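Side-chain contacts in probable transcriptional regulator (Pseudomonas aeruginosa, PDB 2NNN), which probably acts as a DNA-binding transcription factor of the MarR family, with two subunits forming a winged helix-turn-helix dimer: residues R8-Q12 with I13-L17; Q22-A25 with A26-N30; V45-G48 with E49-P52; K70-V73 with E74-D77; Q127-E130 with T131-L135. All blocks are in the same frame, centred on the assembly; numbering follows the deposited sequence.

How the contacts relate
Contacts 1 to 5 follow one another along the chain, each within a single turn or two of backbone. Contacts 1 and 2 share helix 13-31, their centres about 19 Å apart; contact 3 ends helix 38-50, contact 4 lies on helix 66-78, and contact 5 on helix 126-137. Contacts 3 and 4, with centres about 15 Å apart, belong to the winged helix-turn-helix region. Contact 5 is about 33 Å, centre to centre, from contact 4, across the chain's centre. Contacts 1, 2 and 5 lie in the helical dimerisation region and touch the second subunit; contact 3 is reached by Leu9 and Asp10 of that subunit, and contact 4 alone does not touch it.

Contact 1 of 5, residues R8-Q12 with I13-L17; sequences RLDDQ and IGFIL
Leu9 lies over one face of the Phe15 ring, its CG 3.7 Å from Phe15 CD2 and displaced toward the ring's rim, a CH-pi contact in which the two side chains run nearly perpendicular. Phe15 reaches back over the preceding turn because its CG stands anti to the backbone N (chi1 -176°). The edge of the same ring receives Asp10, whose OD1 is 3.4 Å from Phe15 CE2; carboxylate and ring point the same way, with their planes 68° apart. The other oxygen, OD2, forms a salt bridge with Arg46 of the second subunit. Within this stretch Ile16 meets backbone oxygens: its CG1 is 3.3 Å from Gln12 O and its CD1 3.5 Å from Asp10 O. Gln12, at the N-cap position, serves both directions. Its carbonyl accepts the first helical bond, Ile16 N to Gln12 O at 3.3 Å, while its side chain, bent at chi2, curls back so that NE2 donates to Arg8 O at 2.9 Å. That bond is nearly straight, at 172°, and lies in the plane of the Gln12 amide, fixing the rotation of the group. A short 3-10 turn thus runs into helix 13-31 with Gln12 at the N-cap position, its side chain turned back to the residue before that turn, at the N-terminal end that takes part in the helical dimer interface of MarR-type regulators.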
loop_
_atom_site.group_PDB
_atom_site.type_symbol
_atom_site.label_atom_id
_atom_site.label_comp_id
_atom_site.label_asym_id
_atom_site.label_seq_id
_atom_site.Cartn_x
_atom_site.Cartn_y
_atom_site.Cartn_z
ATOM N N ARG A 8 11.908 0.778 -17.013
ATOM C CA ARG A 8 10.474 0.715 -17.279
ATOM C C ARG A 8 9.739 0.629 -15.941
ATOM O O ARG A 8 10.204 -0.039 -15.000
ATOM C CB ARG A 8 10.139 -0.488 -18.167
ATOM N N LEU A 9 8.594 1.303 -15.865
ATOM C CA LEU A 9 7.845 1.409 -14.616
ATOM C C LEU A 9 7.356 0.058 -14.082
ATOM O O LEU A 9 7.423 -0.185 -12.868
ATOM C CB LEU A 9 6.685 2.413 -14.761
ATOM C CG LEU A 9 5.805 2.769 -13.552
ATOM C CD1 LEU A 9 6.624 3.129 -12.322
ATOM C CD2 LEU A 9 4.857 3.905 -13.927
ATOM N N ASP A 10 6.910 -0.815 -14.992
ATOM C CA ASP A 10 6.265 -2.095 -14.632
ATOM C C ASP A 10 7.211 -3.156 -14.068
ATOM O O ASP A 10 6.768 -4.200 -13.595
ATOM C CB ASP A 10 5.502 -2.674 -15.827
ATOM C CG ASP A 10 4.585 -1.659 -16.479
ATOM O OD1 ASP A 10 3.381 -1.628 -16.126
ATOM O OD2 ASP A 10 5.084 -0.883 -17.325
ATOM N N ASP A 11 8.509 -2.888 -14.142
ATOM C CA ASP A 11 9.526 -3.711 -13.487
ATOM C C ASP A 11 9.852 -3.208 -12.083
ATOM O O ASP A 11 10.460 -3.923 -11.284
ATOM C CB ASP A 11 10.804 -3.731 -14.323
ATOM C CG ASP A 11 10.581 -4.330 -15.695
ATOM O OD1 ASP A 11 9.807 -5.312 -15.807
ATOM O OD2 ASP A 11 11.178 -3.811 -16.663
ATOM N N GLN A 12 9.462 -1.975 -11.781
ATOM C CA GLN A 12 9.786 -1.394 -10.485
ATOM C C GLN A 12 8.951 -2.076 -9.430
ATOM O O GLN A 12 7.729 -2.106 -9.526
ATOM C CB GLN A 12 9.550 0.121 -10.486
ATOM C CG GLN A 12 10.343 0.862 -11.551
ATOM C CD GLN A 12 11.774 0.356 -11.670
ATOM O OE1 GLN A 12 12.560 0.430 -10.713
ATOM N NE2 GLN A 12 12.117 -0.175 -12.843
ATOM N N ILE A 13 9.619 -2.639 -8.432
ATOM C CA ILE A 13 8.953 -3.378 -7.370
ATOM C C ILE A 13 8.001 -2.525 -6.529
ATOM O O ILE A 13 7.032 -3.038 -5.988
ATOM C CB ILE A 13 9.962 -4.166 -6.501
ATOM C CG1 ILE A 13 9.249 -5.247 -5.672
ATOM C CG2 ILE A 13 10.788 -3.225 -5.627
ATOM C CD1 ILE A 13 8.788 -6.438 -6.489
ATOM N N GLY A 14 8.241 -1.228 -6.447
ATOM C CA GLY A 14 7.305 -0.329 -5.762
ATOM C C GLY A 14 5.939 -0.229 -6.425
ATOM O O GLY A 14 4.918 -0.294 -5.759
ATOM N N PHE A 15 5.933 -0.071 -7.744
ATOM C CA PHE A 15 4.707 -0.036 -8.551
ATOM C C PHE A 15 3.932 -1.353 -8.399
ATOM O O PHE A 15 2.717 -1.351 -8.187
ATOM C CB PHE A 15 5.092 0.219 -10.018
ATOM C CG PHE A 15 3.924 0.368 -10.958
ATOM C CD1 PHE A 15 2.790 1.114 -10.600
ATOM C CD2 PHE A 15 3.971 -0.202 -12.229
ATOM C CE1 PHE A 15 1.723 1.246 -11.463
ATOM C CE2 PHE A 15 2.896 -0.065 -13.111
ATOM C CZ PHE A 15 1.776 0.665 -12.730
ATOM N N ILE A 16 4.658 -2.467 -8.484
ATOM C CA ILE A 16 4.102 -3.807 -8.328
ATOM C C ILE A 16 3.494 -3.989 -6.933
ATOM O O ILE A 16 2.365 -4.424 -6.808
ATOM C CB ILE A 16 5.193 -4.883 -8.603
ATOM C CG1 ILE A 16 5.748 -4.729 -10.039
ATOM C CG2 ILE A 16 4.656 -6.300 -8.347
ATOM C CD1 ILE A 16 6.835 -5.740 -10.408
ATOM N N LEU A 17 4.243 -3.625 -5.889
ATOM C CA LEU A 17 3.731 -3.687 -4.510
ATOM C C LEU A 17 2.459 -2.892 -4.320
ATOM O O LEU A 17 1.534 -3.374 -3.695
ATOM C CB LEU A 17 4.779 -3.228 -3.496
ATOM C CG LEU A 17 5.923 -4.190 -3.229
ATOM C CD1 LEU A 17 6.952 -3.506 -2.314
ATOM C CD2 LEU A 17 5.383 -5.480 -2.642
#

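Contact 2 of 5, residues Q22-A25 with A26-N30; sequences QRYA and ALFAN
Four consecutive i to i+4 backbone bonds carry the chain from Gln22-Ala25 into Ala26-Asn30, from Ala26 N to Gln22 O at 3.1 Å through Ala29 N to Ala25 O at 3.1 Å, an unbroken alpha-helix. This is the later part of helix 13-31, which in the MarR fold packs beside the long helix 100-121. Side chains one turn apart pair along two of its faces. On one, Arg23 extends from CG to NE with CG anti to the backbone N (chi1 168°), and the flat guanidinium is laid over Leu27. The Leu27 CD1 methyl sits 3.9 Å from Arg23 CZ, above the centre of the group, leaving the N-H edges for other partners: NH1 donates to Ala120 O on helix 100-121. Leu27 CG also rests on the Arg23 carbonyl, 3.4 Å from Arg23 O. On the other face, Tyr24 and Phe28 both project with CG anti to their backbone N, so that their rings follow one another along the helix and both meet Ile116 of helix 100-121. The two aromatic side chains are skewed against each other without stacking; Tyr24 CE2 comes 3.9 Å from Phe28 CD2. The phenol oxygen makes the closest approach between these two side chains, with Tyr24 OH 3.6 Å from Phe28 CD2, at the edge of the phenylalanine ring and near its plane.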
loop_
_atom_site.group_PDB
_atom_site.type_symbol
_atom_site.label_atom_id
_atom_site.label_comp_id
_atom_site.label_asym_id
_atom_site.label_seq_id
_atom_site.Cartn_x
_atom_site.Cartn_y
_atom_site.Cartn_z
ATOM N N GLN A 22 -3.425 -2.533 -3.849
ATOM C CA GLN A 22 -4.725 -2.072 -4.377
ATOM C C GLN A 22 -5.706 -3.204 -4.679
ATOM O O GLN A 22 -6.898 -3.078 -4.385
ATOM C CB GLN A 22 -4.552 -1.212 -5.638
ATOM C CG GLN A 22 -4.215 0.252 -5.365
ATOM C CD GLN A 22 -3.956 1.046 -6.633
ATOM O OE1 GLN A 22 -4.550 0.791 -7.704
ATOM N NE2 GLN A 22 -3.065 2.005 -6.530
ATOM N N ARG A 23 -5.220 -4.296 -5.265
ATOM C CA ARG A 23 -6.073 -5.471 -5.532
ATOM C C ARG A 23 -6.575 -6.069 -4.221
ATOM O O ARG A 23 -7.757 -6.398 -4.086
ATOM C CB ARG A 23 -5.329 -6.543 -6.342
ATOM C CG ARG A 23 -6.067 -7.888 -6.389
ATOM C CD ARG A 23 -5.507 -8.789 -7.460
ATOM N NE ARG A 23 -6.043 -10.147 -7.413
ATOM C CZ ARG A 23 -5.595 -11.139 -6.645
ATOM N NH1 ARG A 23 -4.600 -10.951 -5.779
ATOM N NH2 ARG A 23 -6.181 -12.332 -6.721
ATOM N N TYR A 24 -5.674 -6.191 -3.250
ATOM C CA TYR A 24 -6.046 -6.737 -1.954
ATOM C C TYR A 24 -7.132 -5.877 -1.323
ATOM O O TYR A 24 -8.144 -6.396 -0.841
ATOM C CB TYR A 24 -4.832 -6.905 -1.012
ATOM C CG TYR A 24 -5.264 -7.564 0.267
ATOM C CD1 TYR A 24 -5.330 -8.958 0.361
ATOM C CD2 TYR A 24 -5.684 -6.798 1.369
ATOM C CE1 TYR A 24 -5.766 -9.571 1.517
ATOM C CE2 TYR A 24 -6.122 -7.408 2.526
ATOM C CZ TYR A 24 -6.161 -8.798 2.584
ATOM O OH TYR A 24 -6.602 -9.418 3.725
ATOM N N ALA A 25 -6.928 -4.562 -1.345
ATOM C CA ALA A 25 -7.909 -3.603 -0.812
ATOM C C ALA A 25 -9.311 -3.771 -1.434
ATOM O O ALA A 25 -10.317 -3.645 -0.745
ATOM C CB ALA A 25 -7.394 -2.175 -0.988
ATOM N N ALA A 26 -9.351 -4.064 -2.738
ATOM C CA ALA A 26 -10.589 -4.298 -3.481
ATOM C C ALA A 26 -11.294 -5.608 -3.071
ATOM O O ALA A 26 -12.505 -5.632 -2.902
ATOM C CB ALA A 26 -10.291 -4.317 -4.945
ATOM N N LEU A 27 -10.531 -6.688 -2.915
ATOM C CA LEU A 27 -11.062 -7.989 -2.451
ATOM C C LEU A 27 -11.556 -7.912 -1.008
ATOM O O LEU A 27 -12.573 -8.502 -0.641
ATOM C CB LEU A 27 -9.983 -9.079 -2.565
ATOM C CG LEU A 27 -9.372 -9.398 -3.947
ATOM C CD1 LEU A 27 -8.144 -10.299 -3.782
ATOM C CD2 LEU A 27 -10.376 -10.053 -4.852
ATOM N N PHE A 28 -10.810 -7.193 -0.181
ATOM C CA PHE A 28 -11.167 -7.034 1.205
ATOM C C PHE A 28 -12.484 -6.258 1.379
ATOM O O PHE A 28 -13.394 -6.704 2.105
ATOM C CB PHE A 28 -10.022 -6.384 1.981
ATOM C CG PHE A 28 -10.214 -6.430 3.478
ATOM C CD1 PHE A 28 -11.054 -5.511 4.117
ATOM C CD2 PHE A 28 -9.580 -7.413 4.244
ATOM C CE1 PHE A 28 -11.241 -5.553 5.513
ATOM C CE2 PHE A 28 -9.769 -7.473 5.624
ATOM C CZ PHE A 28 -10.596 -6.540 6.258
ATOM N N ALA A 29 -12.581 -5.107 0.721
ATOM C CA ALA A 29 -13.804 -4.309 0.744
ATOM C C ALA A 29 -15.020 -5.077 0.200
ATOM O O ALA A 29 -16.138 -4.908 0.715
ATOM C CB ALA A 29 -13.598 -2.989 -0.016
ATOM N N ASN A 30 -14.805 -5.912 -0.829
ATOM C CA ASN A 30 -15.873 -6.737 -1.398
ATOM C C ASN A 30 -16.240 -7.891 -0.493
ATOM O O ASN A 30 -17.380 -8.321 -0.467
ATOM C CB ASN A 30 -15.495 -7.316 -2.769
ATOM C CG ASN A 30 -15.303 -6.248 -3.835
ATOM O OD1 ASN A 30 -15.690 -5.098 -3.659
ATOM N ND2 ASN A 30 -14.683 -6.626 -4.941
#

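Contact 3 of 5, residues V45-G48 with E49-P52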
loop_
_atom_site.group_PDB
_atom_site.type_symbol
_atom_site.label_atom_id
_atom_site.label_comp_id
_atom_site.label_asym_id
_atom_site.label_seq_id
_atom_site.Cartn_x
_atom_site.Cartn_y
_atom_site.Cartn_z
ATOM N N VAL A 45 -8.103 -8.014 15.161
ATOM C CA VAL A 45 -7.455 -9.315 15.262
ATOM C C VAL A 45 -6.354 -9.291 16.329
ATOM O O VAL A 45 -6.366 -10.124 17.226
ATOM C CB VAL A 45 -6.930 -9.803 13.880
ATOM C CG1 VAL A 45 -6.139 -11.096 14.006
ATOM C CG2 VAL A 45 -8.103 -9.991 12.915
ATOM N N ARG A 46 -5.447 -8.317 16.251
ATOM C CA ARG A 46 -4.328 -8.233 17.186
ATOM C C ARG A 46 -4.752 -8.077 18.654
ATOM O O ARG A 46 -4.207 -8.759 19.520
ATOM C CB ARG A 46 -3.343 -7.130 16.784
ATOM C CG ARG A 46 -2.022 -7.155 17.555
ATOM C CD ARG A 46 -1.198 -8.379 17.201
ATOM N NE ARG A 46 -0.403 -8.166 15.992
ATOM C CZ ARG A 46 0.209 -9.130 15.306
ATOM N NH1 ARG A 46 0.111 -10.399 15.674
ATOM N NH2 ARG A 46 0.912 -8.823 14.231
ATOM N N LEU A 47 -5.720 -7.197 18.927
ATOM C CA LEU A 47 -6.312 -7.079 20.264
ATOM C C LEU A 47 -6.944 -8.376 20.778
ATOM O O LEU A 47 -7.086 -8.558 21.992
ATOM C CB LEU A 47 -7.367 -5.981 20.294
ATOM C CG LEU A 47 -6.942 -4.519 20.371
ATOM C CD1 LEU A 47 -8.170 -3.644 20.249
ATOM C CD2 LEU A 47 -6.166 -4.192 21.651
ATOM N N GLY A 48 -7.352 -9.256 19.862
ATOM C CA GLY A 48 -7.853 -10.569 20.228
ATOM C C GLY A 48 -6.743 -11.502 20.646
ATOM O O GLY A 48 -6.928 -12.313 21.538
ATOM N N GLU A 49 -5.585 -11.392 19.996
ATOM C CA GLU A 49 -4.394 -12.162 20.376
ATOM C C GLU A 49 -3.836 -11.736 21.735
ATOM O O GLU A 49 -3.514 -12.571 22.576
ATOM C CB GLU A 49 -3.283 -12.007 19.332
ATOM C CG GLU A 49 -3.607 -12.602 17.977
ATOM C CD GLU A 49 -2.475 -12.419 16.965
ATOM O OE1 GLU A 49 -1.304 -12.524 17.392
ATOM O OE2 GLU A 49 -2.759 -12.193 15.752
ATOM N N THR A 50 -3.741 -10.429 21.936
ATOM C CA THR A 50 -2.959 -9.855 23.026
ATOM C C THR A 50 -3.715 -9.717 24.337
ATOM O O THR A 50 -3.134 -9.860 25.411
ATOM C CB THR A 50 -2.453 -8.449 22.648
ATOM O OG1 THR A 50 -3.566 -7.654 22.234
ATOM C CG2 THR A 50 -1.434 -8.520 21.521
ATOM N N GLY A 51 -5.007 -9.433 24.252
ATOM C CA GLY A 51 -5.746 -8.980 25.417
ATOM C C GLY A 51 -5.377 -7.518 25.600
ATOM O O GLY A 51 -4.843 -6.898 24.667
ATOM N N PRO A 52 -5.657 -6.956 26.793
ATOM C CA PRO A 52 -5.350 -5.548 27.080
ATOM C C PRO A 52 -3.883 -5.165 26.797
ATOM O O PRO A 52 -2.951 -5.866 27.196
ATOM C CB PRO A 52 -5.722 -5.388 28.566
ATOM C CG PRO A 52 -5.935 -6.772 29.084
ATOM C CD PRO A 52 -6.306 -7.625 27.936
#
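Arg46 and Glu49 form the salt bridge of this helix end, Arg46 NH1 donating to Glu49 OE1 at 3.1 Å. The bond is bent, at 137°: OE1 lies at the edge of the guanidinium, close to its plane, but NH1 meets the carboxylate from above, and the two flat groups are turned 77° apart. Bends at chi2 and chi3 fold the arginine back over its own turn toward the extended glutamate. The guanidinium has further partners, Leu61 O at NH2 and Asp10 of the second subunit at NH1, a sharing that probably favours the ionised state of both acids. Among the hydrogen bonds of the backbone, Thr50 N to Arg46 O measures 3.0 Å, and Gly51 N to Leu47 O, 3.2 Å, is the last of the i to i+4 series. Thr50 OG1, placed between the backbone N and carbonyl carbon (chi1 53°), lies 3.0 Å from Arg46 O and 2.8 Å from Gly51 O; its one proton can serve either. Gly51 leaves the helix with positive phi, and Pro52, lacking an N-H, cannot supply the outer bond of a Schellman motif. In van der Waals contact, Val45 CG1 approaches Glu49 OE2 at 4.0 Å. Leu47 meanwhile turns from these polar groups to Leu58 of helix 55-61 and to Val96 and Leu98 of strand 93-98, while Pro52 packs on Leu95 and Ser97 of the same strand.

Contact 4 of 5, residues K70-V73 with E74-D77; sequences KGVV and ERLD
A bend at chi3 (-61°) in Arg75, whose CG stands anti to the carbonyl carbon, folds the chain back along the helix and brings NE to 3.0 Å from Gly71 O. The same oxygen accepts Arg75 N, also at 3.0 Å, the two donors coming from opposite faces of the carbonyl plane. Gly71 O is therefore gripped twice by one residue, and the guanidinium, with that oxygen near its plane and at its edge, has its rotation fixed. Beside it, Arg75 NH2 is modelled only 3.1 Å from Val72 CG2, a closeness best regarded as doubtful. Helix 66-78 is the second helix of the helix-turn-helix in the winged MarR fold, probably the recognition helix that enters the DNA major groove, as in other MarR proteins; no nucleic acid is bound here. Lys70 and Glu74 run past each other at a slant. Glu74 OE2 touches the aliphatic part of the lysine, 3.5 Å from Lys70 CE, and its salt bridge with Lys70 NZ is long, at 3.8 Å. On the buried side, Val72 CG1 meets Leu76 CD2 at 4.3 Å, both residues leaning on helix 38-50, while Val73 packs on Leu58 and Ile82. Asp77 reaches across to Arg84 of strand 82-87, where its OD2 forms a salt bridge, and its CB remains 3.3 Å from Val73 O.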
loop_
_atom_site.group_PDB
_atom_site.type_symbol
_atom_site.label_atom_id
_atom_site.label_comp_id
_atom_site.label_asym_id
_atom_site.label_seq_id
_atom_site.Cartn_x
_atom_site.Cartn_y
_atom_site.Cartn_z
ATOM N N LYS A 70 -4.153 5.519 16.660
ATOM C CA LYS A 70 -5.062 6.376 17.414
ATOM C C LYS A 70 -6.448 6.397 16.765
ATOM O O LYS A 70 -7.458 6.212 17.438
ATOM C CB LYS A 70 -4.510 7.797 17.484
ATOM C CG LYS A 70 -5.241 8.692 18.474
ATOM C CD LYS A 70 -4.668 10.107 18.480
ATOM C CE LYS A 70 -5.610 11.081 19.177
ATOM N NZ LYS A 70 -5.456 11.043 20.664
ATOM N N GLY A 71 -6.479 6.597 15.450
ATOM C CA GLY A 71 -7.721 6.816 14.733
ATOM C C GLY A 71 -8.415 5.523 14.340
ATOM O O GLY A 71 -9.644 5.485 14.222
ATOM N N VAL A 72 -7.639 4.467 14.116
ATOM C CA VAL A 72 -8.221 3.153 13.923
ATOM C C VAL A 72 -8.972 2.743 15.197
ATOM O O VAL A 72 -10.129 2.309 15.123
ATOM C CB VAL A 72 -7.153 2.097 13.532
ATOM C CG1 VAL A 72 -7.616 0.685 13.892
ATOM C CG2 VAL A 72 -6.814 2.209 12.064
ATOM N N VAL A 73 -8.322 2.894 16.356
ATOM C CA VAL A 73 -8.937 2.519 17.635
ATOM C C VAL A 73 -10.170 3.381 17.936
ATOM O O VAL A 73 -11.169 2.880 18.449
ATOM C CB VAL A 73 -7.924 2.549 18.809
ATOM C CG1 VAL A 73 -8.639 2.439 20.158
ATOM C CG2 VAL A 73 -6.919 1.424 18.676
ATOM N N GLU A 74 -10.106 4.662 17.590
ATOM C CA GLU A 74 -11.256 5.551 17.767
ATOM C C GLU A 74 -12.444 5.176 16.877
ATOM O O GLU A 74 -13.580 5.169 17.343
ATOM C CB GLU A 74 -10.857 7.020 17.600
ATOM C CG GLU A 74 -10.130 7.574 18.826
ATOM C CD GLU A 74 -9.411 8.900 18.576
ATOM O OE1 GLU A 74 -9.580 9.488 17.480
ATOM O OE2 GLU A 74 -8.673 9.362 19.489
ATOM N N ARG A 75 -12.178 4.837 15.614
ATOM C CA ARG A 75 -13.220 4.348 14.708
ATOM C C ARG A 75 -13.770 2.984 15.128
ATOM O O ARG A 75 -14.953 2.715 14.975
ATOM C CB ARG A 75 -12.725 4.319 13.264
ATOM C CG ARG A 75 -12.533 5.716 12.667
ATOM C CD ARG A 75 -11.874 5.675 11.295
ATOM N NE ARG A 75 -10.537 5.069 11.339
ATOM C CZ ARG A 75 -9.831 4.722 10.264
ATOM N NH1 ARG A 75 -10.323 4.907 9.040
ATOM N NH2 ARG A 75 -8.634 4.176 10.410
ATOM N N LEU A 76 -12.904 2.134 15.668
ATOM C CA LEU A 76 -13.309 0.870 16.276
ATOM C C LEU A 76 -14.154 1.121 17.541
ATOM O O LEU A 76 -14.999 0.299 17.910
ATOM C CB LEU A 76 -12.057 0.060 16.615
ATOM C CG LEU A 76 -11.795 -1.351 16.066
ATOM C CD1 LEU A 76 -12.184 -1.508 14.610
ATOM C CD2 LEU A 76 -10.331 -1.738 16.265
ATOM N N ASP A 77 -13.928 2.266 18.193
ATOM C CA ASP A 77 -14.657 2.641 19.408
ATOM C C ASP A 77 -16.067 3.111 19.084
ATOM O O ASP A 77 -17.035 2.629 19.662
ATOM C CB ASP A 77 -13.905 3.725 20.183
ATOM C CG ASP A 77 -14.452 3.925 21.595
ATOM O OD1 ASP A 77 -15.228 3.062 22.069
ATOM O OD2 ASP A 77 -14.110 4.949 22.230
#

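Contact 5 of 5, residues Q127-E130 with T131-L135; sequences QEQE and TLRGL
This is a same-helix contact, one turn to the next, on helix 126-137 near the C-terminus, in the dimerisation region of the MarR fold. Gln129 and Arg133 lie side by side and point the same way, with amide and guanidinium planes 58° apart. They touch loosely: Arg133 NH2 is 4.0 Å from Gln129 CB, the arginine chain being bent at chi3. The polar ends are engaged elsewhere, Gln129 NE2 with Leu124 O and Arg133 NH1 with Asp11 O of the second subunit. Thr131 turns OG1 toward the preceding turn, anti to its carbonyl carbon (chi1 -56°), for a weak bond to Gln127 O at 3.4 Å. That carbonyl also accepts Thr131 N at 3.2 Å. Leu132 sets its CB on a carbonyl, 3.4 Å from Glu128 O. Glu128 itself bonds back through OE1 to Ser125 N, the glutamate half of a capping box, and through OE2 forms a salt bridge with Arg138 of the second subunit. Gln129, Leu132 and Arg133 pack on Leu121 of helix 100-121, while Thr131 and Leu132 meet Leu135 and Leu139 of the second subunit, placing the helix between its own long helix and the partner chain.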
loop_
_atom_site.group_PDB
_atom_site.type_symbol
_atom_site.label_atom_id
_atom_site.label_comp_id
_atom_site.label_asym_id
_atom_site.label_seq_id
_atom_site.Cartn_x
_atom_site.Cartn_y
_atom_site.Cartn_z
ATOM N N GLN A 127 1.974 -24.434 -3.407
ATOM C CA GLN A 127 3.430 -24.427 -3.356
ATOM C C GLN A 127 3.956 -23.004 -3.574
ATOM O O GLN A 127 4.756 -22.507 -2.785
ATOM C CB GLN A 127 4.004 -25.371 -4.416
ATOM C CG GLN A 127 3.591 -26.858 -4.282
ATOM C CD GLN A 127 2.290 -27.230 -5.015
ATOM O OE1 GLN A 127 1.677 -26.401 -5.700
ATOM N NE2 GLN A 127 1.870 -28.488 -4.870
ATOM N N GLU A 128 3.491 -22.357 -4.645
ATOM C CA GLU A 128 3.904 -21.002 -5.005
ATOM C C GLU A 128 3.554 -19.966 -3.938
ATOM O O GLU A 128 4.316 -19.022 -3.714
ATOM C CB GLU A 128 3.268 -20.590 -6.328
ATOM C CG GLU A 128 3.825 -21.295 -7.555
ATOM C CD GLU A 128 3.168 -20.823 -8.829
ATOM O OE1 GLU A 128 1.923 -20.843 -8.908
ATOM O OE2 GLU A 128 3.895 -20.427 -9.754
ATOM N N GLN A 129 2.399 -20.150 -3.298
ATOM C CA GLN A 129 1.942 -19.310 -2.197
ATOM C C GLN A 129 2.949 -19.308 -1.060
ATOM O O GLN A 129 3.281 -18.248 -0.527
ATOM C CB GLN A 129 0.562 -19.775 -1.707
ATOM C CG GLN A 129 -0.518 -19.624 -2.771
ATOM C CD GLN A 129 -1.922 -19.888 -2.273
ATOM O OE1 GLN A 129 -2.166 -19.997 -1.076
ATOM N NE2 GLN A 129 -2.863 -19.976 -3.201
ATOM N N GLU A 130 3.443 -20.496 -0.722
ATOM C CA GLU A 130 4.461 -20.690 0.317
ATOM C C GLU A 130 5.800 -20.005 -0.029
ATOM O O GLU A 130 6.409 -19.342 0.820
ATOM C CB GLU A 130 4.654 -22.193 0.574
ATOM C CG GLU A 130 5.283 -22.550 1.929
ATOM C CD GLU A 130 6.814 -22.668 1.894
ATOM O OE1 GLU A 130 7.390 -22.915 0.801
ATOM O OE2 GLU A 130 7.450 -22.529 2.971
ATOM N N THR A 131 6.247 -20.169 -1.272
ATOM C CA THR A 131 7.437 -19.493 -1.772
ATOM C C THR A 131 7.263 -17.978 -1.686
ATOM O O THR A 131 8.145 -17.275 -1.209
ATOM C CB THR A 131 7.723 -19.868 -3.240
ATOM O OG1 THR A 131 7.829 -21.288 -3.358
ATOM C CG2 THR A 131 9.009 -19.210 -3.737
ATOM N N LEU A 132 6.120 -17.483 -2.148
ATOM C CA LEU A 132 5.858 -16.046 -2.160
ATOM C C LEU A 132 5.815 -15.467 -0.749
ATOM O O LEU A 132 6.456 -14.467 -0.483
ATOM C CB LEU A 132 4.564 -15.714 -2.917
ATOM C CG LEU A 132 4.145 -14.246 -2.817
ATOM C CD1 LEU A 132 4.895 -13.355 -3.818
ATOM C CD2 LEU A 132 2.659 -14.122 -2.984
ATOM N N ARG A 133 5.070 -16.108 0.145
ATOM C CA ARG A 133 4.975 -15.658 1.533
ATOM C C ARG A 133 6.364 -15.558 2.188
ATOM O O ARG A 133 6.639 -14.583 2.900
ATOM C CB ARG A 133 4.054 -16.592 2.336
ATOM C CG ARG A 133 3.199 -15.895 3.408
ATOM C CD ARG A 133 2.234 -16.861 4.138
ATOM N NE ARG A 133 1.636 -17.854 3.237
ATOM C CZ ARG A 133 0.344 -17.916 2.914
ATOM N NH1 ARG A 133 -0.535 -17.047 3.418
ATOM N NH2 ARG A 133 -0.074 -18.863 2.085
ATOM N N GLY A 134 7.224 -16.550 1.927
ATOM C CA GLY A 134 8.597 -16.585 2.441
ATOM C C GLY A 134 9.491 -15.483 1.894
ATOM O O GLY A 134 10.169 -14.782 2.652
ATOM N N LEU A 135 9.497 -15.342 0.571
ATOM C CA LEU A 135 10.205 -14.260 -0.116
ATOM C C LEU A 135 9.707 -12.872 0.317
ATOM O O LEU A 135 10.502 -11.987 0.617
ATOM C CB LEU A 135 10.075 -14.443 -1.633
ATOM C CG LEU A 135 11.142 -15.203 -2.441
ATOM C CD1 LEU A 135 11.806 -16.361 -1.686
ATOM C CD2 LEU A 135 10.572 -15.677 -3.774
#